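Local coordinates for NAD_Gly3P_dh, NAD-dependent glycerol-3-phosphate dehydrogenase (Streptosporangium roseum, PDB 5OCM), which probably reduces imines to amines with NADPH as the hydride donor, and is captured here with NADP+ and a trifluoroacetophenone hydrate bound, at residues Asp55-Ser60 and Gly81-Gly86; Ser68-Val73 and Ala100-Glu105; Glu248-Ala251 and Asn255-Leu258. All blocks are in the same frame, centred on the assembly; numbering follows the deposited sequence.

Interaction 1 (Asp55-Ser60 and Gly81-Gly86); sequences DAAEAS and GDVLAG
E58 brings the one flat group among the residues that touch, but its contact with V83 is made lower down the chain, by CG: E58 CG lies 3.5 Å from V83 CG1, methylene against methyl. Beyond CG the glutamate runs out extended, crossing the valine at about a right angle, and the OE2 of its carboxylate is taken by a salt bridge to R54 on the same helix. No ring or amide side chain joins in, so the direct contact between the segments is aliphatic.

V83 does most of the work. With CG1 anti to the backbone N (chi1 173°), that branch is delivered to the helix, where it touches two successive residues: E58 through its CG, and A57, whose CB is 3.8 Å away. A57 points straight at the loop and has a second neighbour there, its CB lying 4.1 Å from L84 CD2. L84 starts off to one side of the helix, and its CD2 methyl reaches the alanine; the same side chain also touches I112. The alanine methyl thus meets one branch of each of two consecutive loop residues. The backbones come closest at the neighbouring pair, with E58 CA and V83 CA 6.2 Å apart.

On the loop side, V83 and L84 are the two central residues of a type I turn running from D82 to A85, closed by a weak bond from A85 N to D82 O (3.3 Å). Just after it, R87 also bonds to both segments, giving NE to the carbonyl of V83 and NH1 to that of S60. Helix 53-58 and this loop lead into strands 62-65 and 88-91, neighbours in the parallel part of the sheet of a Rossmann-type nucleotide-binding domain.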
loop_
_atom_site.group_PDB
_atom_site.type_symbol
_atom_site.label_atom_id
_atom_site.label_comp_id
_atom_site.label_asym_id
_atom_site.label_seq_id
_atom_site.Cartn_x
_atom_site.Cartn_y
_atom_site.Cartn_z
ATOM N N ASP A 55 -3.555 -40.985 11.097
ATOM C CA ASP A 55 -4.345 -40.969 12.339
ATOM C C ASP A 55 -5.039 -39.593 12.536
ATOM O O ASP A 55 -6.185 -39.488 12.980
ATOM C CB ASP A 55 -3.431 -41.185 13.550
ATOM C CG ASP A 55 -2.999 -42.663 13.770
ATOM O OD1 ASP A 55 -3.513 -43.570 13.056
ATOM O OD2 ASP A 55 -2.185 -42.835 14.686
ATOM N N ALA A 56 -4.314 -38.524 12.210
ATOM C CA ALA A 56 -4.859 -37.182 12.370
ATOM C C ALA A 56 -6.053 -36.956 11.452
ATOM O O ALA A 56 -7.114 -36.469 11.878
ATOM C CB ALA A 56 -3.783 -36.177 12.140
ATOM N N ALA A 57 -5.913 -37.384 10.194
ATOM C CA ALA A 57 -6.959 -37.237 9.218
ATOM C C ALA A 57 -8.216 -38.025 9.606
ATOM O O ALA A 57 -9.338 -37.518 9.450
ATOM C CB ALA A 57 -6.480 -37.628 7.836
ATOM N N GLU A 58 -8.001 -39.200 10.200
ATOM C CA GLU A 58 -9.111 -40.066 10.579
ATOM C C GLU A 58 -9.911 -39.531 11.741
ATOM O O GLU A 58 -11.022 -39.978 11.952
ATOM C CB GLU A 58 -8.612 -41.491 11.002
ATOM C CG GLU A 58 -8.277 -42.399 9.867
ATOM C CD GLU A 58 -7.746 -43.761 10.306
ATOM O OE1 GLU A 58 -7.199 -43.942 11.434
ATOM O OE2 GLU A 58 -7.875 -44.653 9.452
ATOM N N ALA A 59 -9.362 -38.576 12.503
ATOM C CA ALA A 59 -9.992 -38.121 13.747
ATOM C C ALA A 59 -11.150 -37.143 13.562
ATOM O O ALA A 59 -11.986 -37.014 14.475
ATOM C CB ALA A 59 -8.942 -37.513 14.627
ATOM N N SER A 60 -11.213 -36.454 12.413
ATOM C CA SER A 60 -12.139 -35.343 12.265
ATOM C C SER A 60 -12.887 -35.331 10.943
ATOM O O SER A 60 -12.358 -35.787 9.935
ATOM C CB SER A 60 -11.388 -33.975 12.372
ATOM O OG SER A 60 -10.494 -33.960 13.495
ATOM N N GLY A 81 -5.892 -40.695 0.355
ATOM C CA GLY A 81 -7.089 -40.676 -0.520
ATOM C C GLY A 81 -8.272 -41.474 -0.043
ATOM O O GLY A 81 -9.440 -41.017 -0.151
ATOM N N ASP A 82 -8.015 -42.647 0.543
ATOM C CA ASP A 82 -9.093 -43.391 1.185
ATOM C C ASP A 82 -9.524 -42.909 2.517
ATOM O O ASP A 82 -10.687 -42.872 2.793
ATOM C CB ASP A 82 -8.742 -44.919 1.232
ATOM C CG ASP A 82 -8.961 -45.577 -0.151
ATOM O OD1 ASP A 82 -9.694 -45.050 -1.033
ATOM O OD2 ASP A 82 -8.481 -46.688 -0.330
ATOM N N VAL A 83 -8.601 -42.524 3.370
ATOM C CA VAL A 83 -8.947 -42.014 4.692
ATOM C C VAL A 83 -9.834 -40.736 4.609
ATOM O O VAL A 83 -10.623 -40.512 5.459
ATOM C CB VAL A 83 -7.577 -41.689 5.408
ATOM C CG1 VAL A 83 -7.776 -40.987 6.733
ATOM C CG2 VAL A 83 -6.769 -42.971 5.605
ATOM N N LEU A 84 -9.596 -39.878 3.620
ATOM C CA LEU A 84 -10.288 -38.603 3.445
ATOM C C LEU A 84 -11.718 -38.736 2.922
ATOM O O LEU A 84 -12.476 -37.802 2.947
ATOM C CB LEU A 84 -9.489 -37.590 2.610
ATOM C CG LEU A 84 -8.196 -37.107 3.297
ATOM C CD1 LEU A 84 -7.238 -36.365 2.346
ATOM C CD2 LEU A 84 -8.488 -36.223 4.556
ATOM N N ALA A 85 -12.078 -39.898 2.414
ATOM C CA ALA A 85 -13.485 -40.268 2.173
ATOM C C ALA A 85 -14.451 -39.831 3.240
ATOM O O ALA A 85 -14.318 -40.140 4.442
ATOM C CB ALA A 85 -13.620 -41.803 1.956
ATOM N N GLY A 86 -15.433 -39.016 2.821
ATOM C CA GLY A 86 -16.497 -38.514 3.689
ATOM C C GLY A 86 -16.100 -37.271 4.462
ATOM O O GLY A 86 -16.868 -36.856 5.340
#

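Interaction 2 (Ser68-Val73 and Ala100-Glu105); sequences SDHAAV and ARATAE. With NAP (NADP nicotinamide-adenine-dinucleotide phosphate), chain G.
H70 and T103 join two successive helices of the Rossmann-type domain, 70-77 and 97-109. The imidazole presents its edge to the threonine hydroxyl, which sits in the ring plane. NE2 donates to T103 OG1 at 3.3 Å, but the bond is weak and bent, with an N-H...O angle of 130°. The CG of H70 stands anti to the backbone N (chi1 -175°), which sends the ring out across the gap between the helices. A102 CB approaches that ring obliquely, 4.3 Å from H70 NE2, and V73 adds its CG1 at 4.4 Å from T103 OG1.

One shell out, the hydroxyl of T103 is also weakly bonded to the carbonyl of Q99, a turn earlier in its helix. On the H70 side, D69 is the N-cap of helix 70-77: its OD1 accepts from A72 N at 3.0 Å, nearly straight at 166°, which fixes the first turn from which H70 projects.

The residues around this helix start also meet the cofactor: S68, an NADP(+) binding residue just ahead of the cap, has its carbonyl O 2.7 Å from the hydroxyl O3D of the nicotinamide ribose, and A72, in the first turn, packs its methyl against the adenine, CB 3.5 Å from C5A.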
loop_
_atom_site.group_PDB
_atom_site.type_symbol
_atom_site.label_atom_id
_atom_site.label_comp_id
_atom_site.label_asym_id
_atom_site.label_seq_id
_atom_site.Cartn_x
_atom_site.Cartn_y
_atom_site.Cartn_z
ATOM N N SER A 68 4.311 -26.032 3.559
ATOM C CA SER A 68 5.079 -24.997 2.859
ATOM C C SER A 68 4.536 -24.722 1.427
ATOM O O SER A 68 4.189 -23.597 1.105
ATOM C CB SER A 68 6.565 -25.400 2.829
ATOM O OG SER A 68 6.620 -26.712 2.225
ATOM N N ASP A 69 4.418 -25.751 0.609
ATOM C CA ASP A 69 4.055 -25.563 -0.796
ATOM C C ASP A 69 3.351 -26.786 -1.342
ATOM O O ASP A 69 3.144 -27.753 -0.632
ATOM C CB ASP A 69 5.314 -25.209 -1.619
ATOM C CG ASP A 69 6.376 -26.323 -1.573
ATOM O OD1 ASP A 69 6.103 -27.529 -1.225
ATOM O OD2 ASP A 69 7.500 -26.005 -1.997
ATOM N N HIS A 70 2.990 -26.713 -2.602
ATOM C CA HIS A 70 2.216 -27.743 -3.288
ATOM C C HIS A 70 2.889 -29.115 -3.227
ATOM O O HIS A 70 2.230 -30.161 -3.065
ATOM C CB HIS A 70 2.026 -27.346 -4.761
ATOM C CG HIS A 70 1.129 -28.275 -5.531
ATOM N ND1 HIS A 70 1.556 -29.036 -6.598
ATOM C CD2 HIS A 70 -0.184 -28.541 -5.394
ATOM C CE1 HIS A 70 0.498 -29.619 -7.159
ATOM N NE2 HIS A 70 -0.508 -29.496 -6.329
ATOM N N ALA A 71 4.218 -29.131 -3.397
ATOM C CA ALA A 71 4.969 -30.401 -3.323
ATOM C C ALA A 71 4.776 -31.080 -1.940
ATOM O O ALA A 71 4.551 -32.289 -1.874
ATOM C CB ALA A 71 6.452 -30.208 -3.616
ATOM N N ALA A 72 4.840 -30.283 -0.879
ATOM C CA ALA A 72 4.535 -30.769 0.449
ATOM C C ALA A 72 3.115 -31.229 0.637
ATOM O O ALA A 72 2.856 -32.299 1.259
ATOM C CB ALA A 72 4.913 -29.695 1.507
ATOM N N VAL A 73 2.169 -30.489 0.053
ATOM C CA VAL A 73 0.769 -30.862 0.107
ATOM C C VAL A 73 0.594 -32.270 -0.517
ATOM O O VAL A 73 -0.046 -33.131 0.073
ATOM C CB VAL A 73 -0.118 -29.879 -0.659
ATOM C CG1 VAL A 73 -1.552 -30.432 -0.844
ATOM C CG2 VAL A 73 -0.175 -28.559 0.082
ATOM N N ALA A 100 -3.693 -25.372 -7.361
ATOM C CA ALA A 100 -4.956 -25.537 -6.683
ATOM C C ALA A 100 -5.894 -26.422 -7.520
ATOM O O ALA A 100 -6.576 -27.291 -6.961
ATOM C CB ALA A 100 -5.600 -24.198 -6.423
ATOM N N ARG A 101 -5.931 -26.178 -8.817
ATOM C CA ARG A 101 -6.819 -26.963 -9.684
ATOM C C ARG A 101 -6.344 -28.425 -9.779
ATOM O O ARG A 101 -7.192 -29.328 -9.906
ATOM C CB ARG A 101 -6.948 -26.313 -11.091
ATOM C CG ARG A 101 -7.690 -24.999 -11.034
ATOM C CD ARG A 101 -7.958 -24.364 -12.381
ATOM N NE ARG A 101 -8.384 -22.950 -12.178
ATOM C CZ ARG A 101 -7.703 -21.850 -12.509
ATOM N NH1 ARG A 101 -6.515 -21.943 -13.084
ATOM N NH2 ARG A 101 -8.192 -20.651 -12.208
ATOM N N ALA A 102 -5.042 -28.649 -9.709
ATOM C CA ALA A 102 -4.486 -29.999 -9.728
ATOM C C ALA A 102 -4.911 -30.756 -8.463
ATOM O O ALA A 102 -5.374 -31.894 -8.561
ATOM C CB ALA A 102 -2.966 -29.987 -9.872
ATOM N N THR A 103 -4.794 -30.130 -7.290
ATOM C CA THR A 103 -5.276 -30.786 -6.058
ATOM C C THR A 103 -6.786 -30.985 -6.092
ATOM O O THR A 103 -7.282 -32.041 -5.676
ATOM C CB THR A 103 -4.834 -30.002 -4.810
ATOM O OG1 THR A 103 -3.402 -29.927 -4.846
ATOM C CG2 THR A 103 -5.278 -30.733 -3.526
ATOM N N ALA A 104 -7.528 -30.039 -6.655
ATOM C CA ALA A 104 -8.964 -30.205 -6.801
ATOM C C ALA A 104 -9.341 -31.421 -7.661
ATOM O O ALA A 104 -10.294 -32.130 -7.333
ATOM C CB ALA A 104 -9.635 -28.936 -7.335
ATOM N N GLU A 105 -8.596 -31.637 -8.746
ATOM C CA GLU A 105 -8.823 -32.799 -9.616
ATOM C C GLU A 105 -8.524 -34.110 -8.874
ATOM O O GLU A 105 -9.326 -35.063 -8.932
ATOM C CB GLU A 105 -8.000 -32.669 -10.898
ATOM C CG GLU A 105 -8.047 -33.917 -11.816
ATOM C CD GLU A 105 -7.472 -33.702 -13.218
ATOM O OE1 GLU A 105 -6.543 -32.900 -13.301
ATOM O OE2 GLU A 105 -7.960 -34.336 -14.212
HETATM P PA NAP G . 6.758 -22.729 8.123
HETATM O O1A NAP G . 6.921 -22.167 9.534
HETATM O O2A NAP G . 8.032 -22.715 7.411
HETATM O O5B NAP G . 6.105 -24.227 8.124
HETATM C C5B NAP G . 6.259 -25.068 6.986
HETATM C C4B NAP G . 5.445 -26.287 7.349
HETATM O O4B NAP G . 5.338 -27.187 6.262
HETATM C C3B NAP G . 6.001 -27.102 8.560
HETATM O O3B NAP G . 4.929 -27.617 9.385
HETATM C C2B NAP G . 6.733 -28.246 7.828
HETATM O O2B NAP G . 7.001 -29.405 8.638
HETATM C C1B NAP G . 5.778 -28.500 6.695
HETATM N N9A NAP G . 6.363 -29.230 5.586
HETATM C C8A NAP G . 7.268 -28.820 4.692
HETATM N N7A NAP G . 7.550 -29.772 3.815
HETATM C C5A NAP G . 6.801 -30.835 4.169
HETATM C C6A NAP G . 6.607 -32.181 3.660
HETATM N N6A NAP G . 7.315 -32.602 2.541
HETATM N N1A NAP G . 5.810 -33.024 4.352
HETATM C C2A NAP G . 5.120 -32.631 5.445
HETATM N N3A NAP G . 5.216 -31.392 5.968
HETATM C C4A NAP G . 6.028 -30.501 5.346
HETATM O O3 NAP G . 5.762 -21.920 7.201
HETATM P PN NAP G . 4.438 -21.119 7.753
HETATM O O1N NAP G . 4.785 -19.700 7.950
HETATM O O2N NAP G . 3.652 -21.993 8.745
HETATM O O5D NAP G . 3.705 -21.154 6.314
HETATM C C5D NAP G . 2.913 -22.297 5.980
HETATM C C4D NAP G . 2.072 -21.912 4.780
HETATM O O4D NAP G . 1.180 -20.786 5.179
HETATM C C3D NAP G . 2.955 -21.502 3.583
HETATM O O3D NAP G . 2.375 -21.951 2.345
HETATM C C2D NAP G . 2.888 -19.971 3.704
HETATM O O2D NAP G . 3.152 -19.230 2.501
HETATM C C1D NAP G . 1.441 -19.786 4.232
HETATM N N1N NAP G . 1.227 -18.519 4.903
HETATM C C2N NAP G . 1.963 -18.164 5.937
HETATM C C3N NAP G . 1.771 -16.919 6.565
HETATM C C7N NAP G . 2.610 -16.427 7.683
HETATM O O7N NAP G . 2.401 -15.242 8.022
HETATM N N7N NAP G . 3.506 -17.199 8.235
HETATM C C4N NAP G . 0.738 -16.077 6.119
HETATM C C5N NAP G . -0.080 -16.544 5.096
HETATM C C6N NAP G . 0.200 -17.771 4.519
HETATM P P2B NAP G . 8.329 -29.450 9.538
HETATM O O1X NAP G . 7.998 -28.683 10.776
HETATM O O2X NAP G . 8.501 -30.926 9.651
HETATM O O3X NAP G . 9.441 -28.931 8.623
#

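Interaction 3 (Glu248-Ala251 and Asn255-Leu258); sequences ESEA and NTEL
T256 CG2 is the centre of the apolar contact. It lies 3.6 Å from S249 CB and 4.0 Å from E250 CG, so one methyl spans two successive residues of the helix. S249 points its CB directly at the loop, whereas E250 starts off to one side and reaches the methyl by its CG, crossing the threonine at about a right angle before its extended chain carries the carboxylate onward. The methyl is placed by a chi1 of 63°, which sets OG1 between the backbone N and the carbonyl carbon and leaves CG2 beside N.

No hydrogen bond crosses between the segments; the hydroxyls turn to other partners. S249 OG bonds to the carbonyl of L245, one turn back in its own helix, and T256 OG1 to R260 NE. Although T256 occupies the N-cap position, its side chain makes no capping bond. N255 supplies an Asx turn instead: its OD1 accepts from E257 N at 2.9 Å, with the donor well above the carbonyl plane. The other half of the amide is used as well, ND2 donating to the anti lone pair of E257 OE1 at 2.8 Å and 172°, in the plane of the amide.

Charge pairing comes from the dimer. E257 OE1 also forms a salt bridge with R268 of the second subunit and a hydrogen bond with S290 of that subunit.

The contact lies across the short connection between helix 235-252 and helix 257-271, in the all-helical C-terminal part, with S249 and L258 both resting on H186 of the long helix 165-192.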
loop_
_atom_site.group_PDB
_atom_site.type_symbol
_atom_site.label_atom_id
_atom_site.label_comp_id
_atom_site.label_asym_id
_atom_site.label_seq_id
_atom_site.Cartn_x
_atom_site.Cartn_y
_atom_site.Cartn_z
ATOM N N GLU A 248 16.016 13.190 -4.245
ATOM C CA GLU A 248 16.130 13.168 -2.788
ATOM C C GLU A 248 16.865 11.922 -2.287
ATOM O O GLU A 248 17.741 12.017 -1.387
ATOM C CB GLU A 248 14.726 13.296 -2.141
ATOM C CG GLU A 248 14.776 13.672 -0.662
ATOM C CD GLU A 248 15.182 15.172 -0.464
ATOM O OE1 GLU A 248 14.820 16.024 -1.281
ATOM O OE2 GLU A 248 15.937 15.460 0.527
ATOM N N SER A 249 16.558 10.769 -2.875
ATOM C CA SER A 249 17.212 9.538 -2.482
ATOM C C SER A 249 18.708 9.566 -2.818
ATOM O O SER A 249 19.527 9.131 -2.018
ATOM C CB SER A 249 16.556 8.362 -3.174
ATOM O OG SER A 249 15.216 8.254 -2.742
ATOM N N GLU A 250 19.039 10.069 -4.005
ATOM C CA GLU A 250 20.476 10.181 -4.413
ATOM C C GLU A 250 21.206 11.115 -3.473
ATOM O O GLU A 250 22.306 10.781 -3.043
ATOM C CB GLU A 250 20.591 10.673 -5.853
ATOM C CG GLU A 250 20.246 9.599 -6.852
ATOM C CD GLU A 250 20.217 10.067 -8.308
ATOM O OE1 GLU A 250 20.291 11.275 -8.622
ATOM O OE2 GLU A 250 20.148 9.149 -9.183
ATOM N N ALA A 251 20.605 12.249 -3.134
ATOM C CA ALA A 251 21.270 13.204 -2.207
ATOM C C ALA A 251 21.473 12.585 -0.825
ATOM O O ALA A 251 22.462 12.874 -0.171
ATOM C CB ALA A 251 20.498 14.514 -2.082
ATOM N N ASN A 255 19.178 3.675 -1.460
ATOM C CA ASN A 255 18.903 2.903 -2.684
ATOM C C ASN A 255 17.838 3.592 -3.532
ATOM O O ASN A 255 16.893 4.145 -2.965
ATOM C CB ASN A 255 18.442 1.517 -2.268
ATOM C CG ASN A 255 18.265 0.572 -3.438
ATOM O OD1 ASN A 255 17.209 0.527 -4.048
ATOM N ND2 ASN A 255 19.303 -0.191 -3.749
ATOM N N THR A 256 17.940 3.563 -4.849
ATOM C CA THR A 256 16.954 4.151 -5.725
ATOM C C THR A 256 16.287 3.177 -6.689
ATOM O O THR A 256 15.599 3.609 -7.603
ATOM C CB THR A 256 17.533 5.301 -6.584
ATOM O OG1 THR A 256 18.543 4.772 -7.432
ATOM C CG2 THR A 256 18.153 6.348 -5.688
ATOM N N GLU A 257 16.482 1.886 -6.506
ATOM C CA GLU A 257 15.888 0.904 -7.427
ATOM C C GLU A 257 14.369 0.973 -7.533
ATOM O O GLU A 257 13.831 0.802 -8.645
ATOM C CB GLU A 257 16.308 -0.498 -7.055
ATOM C CG GLU A 257 17.776 -0.664 -7.406
ATOM C CD GLU A 257 18.393 -1.930 -6.988
ATOM O OE1 GLU A 257 18.868 -2.037 -5.824
ATOM O OE2 GLU A 257 18.442 -2.776 -7.890
ATOM N N LEU A 258 13.687 1.198 -6.399
ATOM C CA LEU A 258 12.214 1.304 -6.484
ATOM C C LEU A 258 11.701 2.458 -7.334
ATOM O O LEU A 258 10.942 2.219 -8.290
ATOM C CB LEU A 258 11.575 1.314 -5.085
ATOM C CG LEU A 258 11.770 0.076 -4.221
ATOM C CD1 LEU A 258 11.066 0.387 -2.917
ATOM C CD2 LEU A 258 11.250 -1.233 -4.844
#

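Interactions 1 and 2 belong to the N-terminal Rossmann-type domain, their centres 17 Å apart and their nearest atoms about 8 Å apart. Their segments alternate along the chain: 55-60, 68-73, 81-86, 100-105. Helix 70-77, which carries one half of interaction 2, leads into the loop of interaction 1, so the two link consecutive connections around strands 62-65 and 88-91 of the shared sheet. Interaction 3 follows later, in the helical C-terminal region, 55 Å from interaction 1 and 40 Å from interaction 2 between centres. The cofactor lies beside interaction 2, while interaction 3 sits at the dimer interface; D232 of the second subunit also bonds to that NADP.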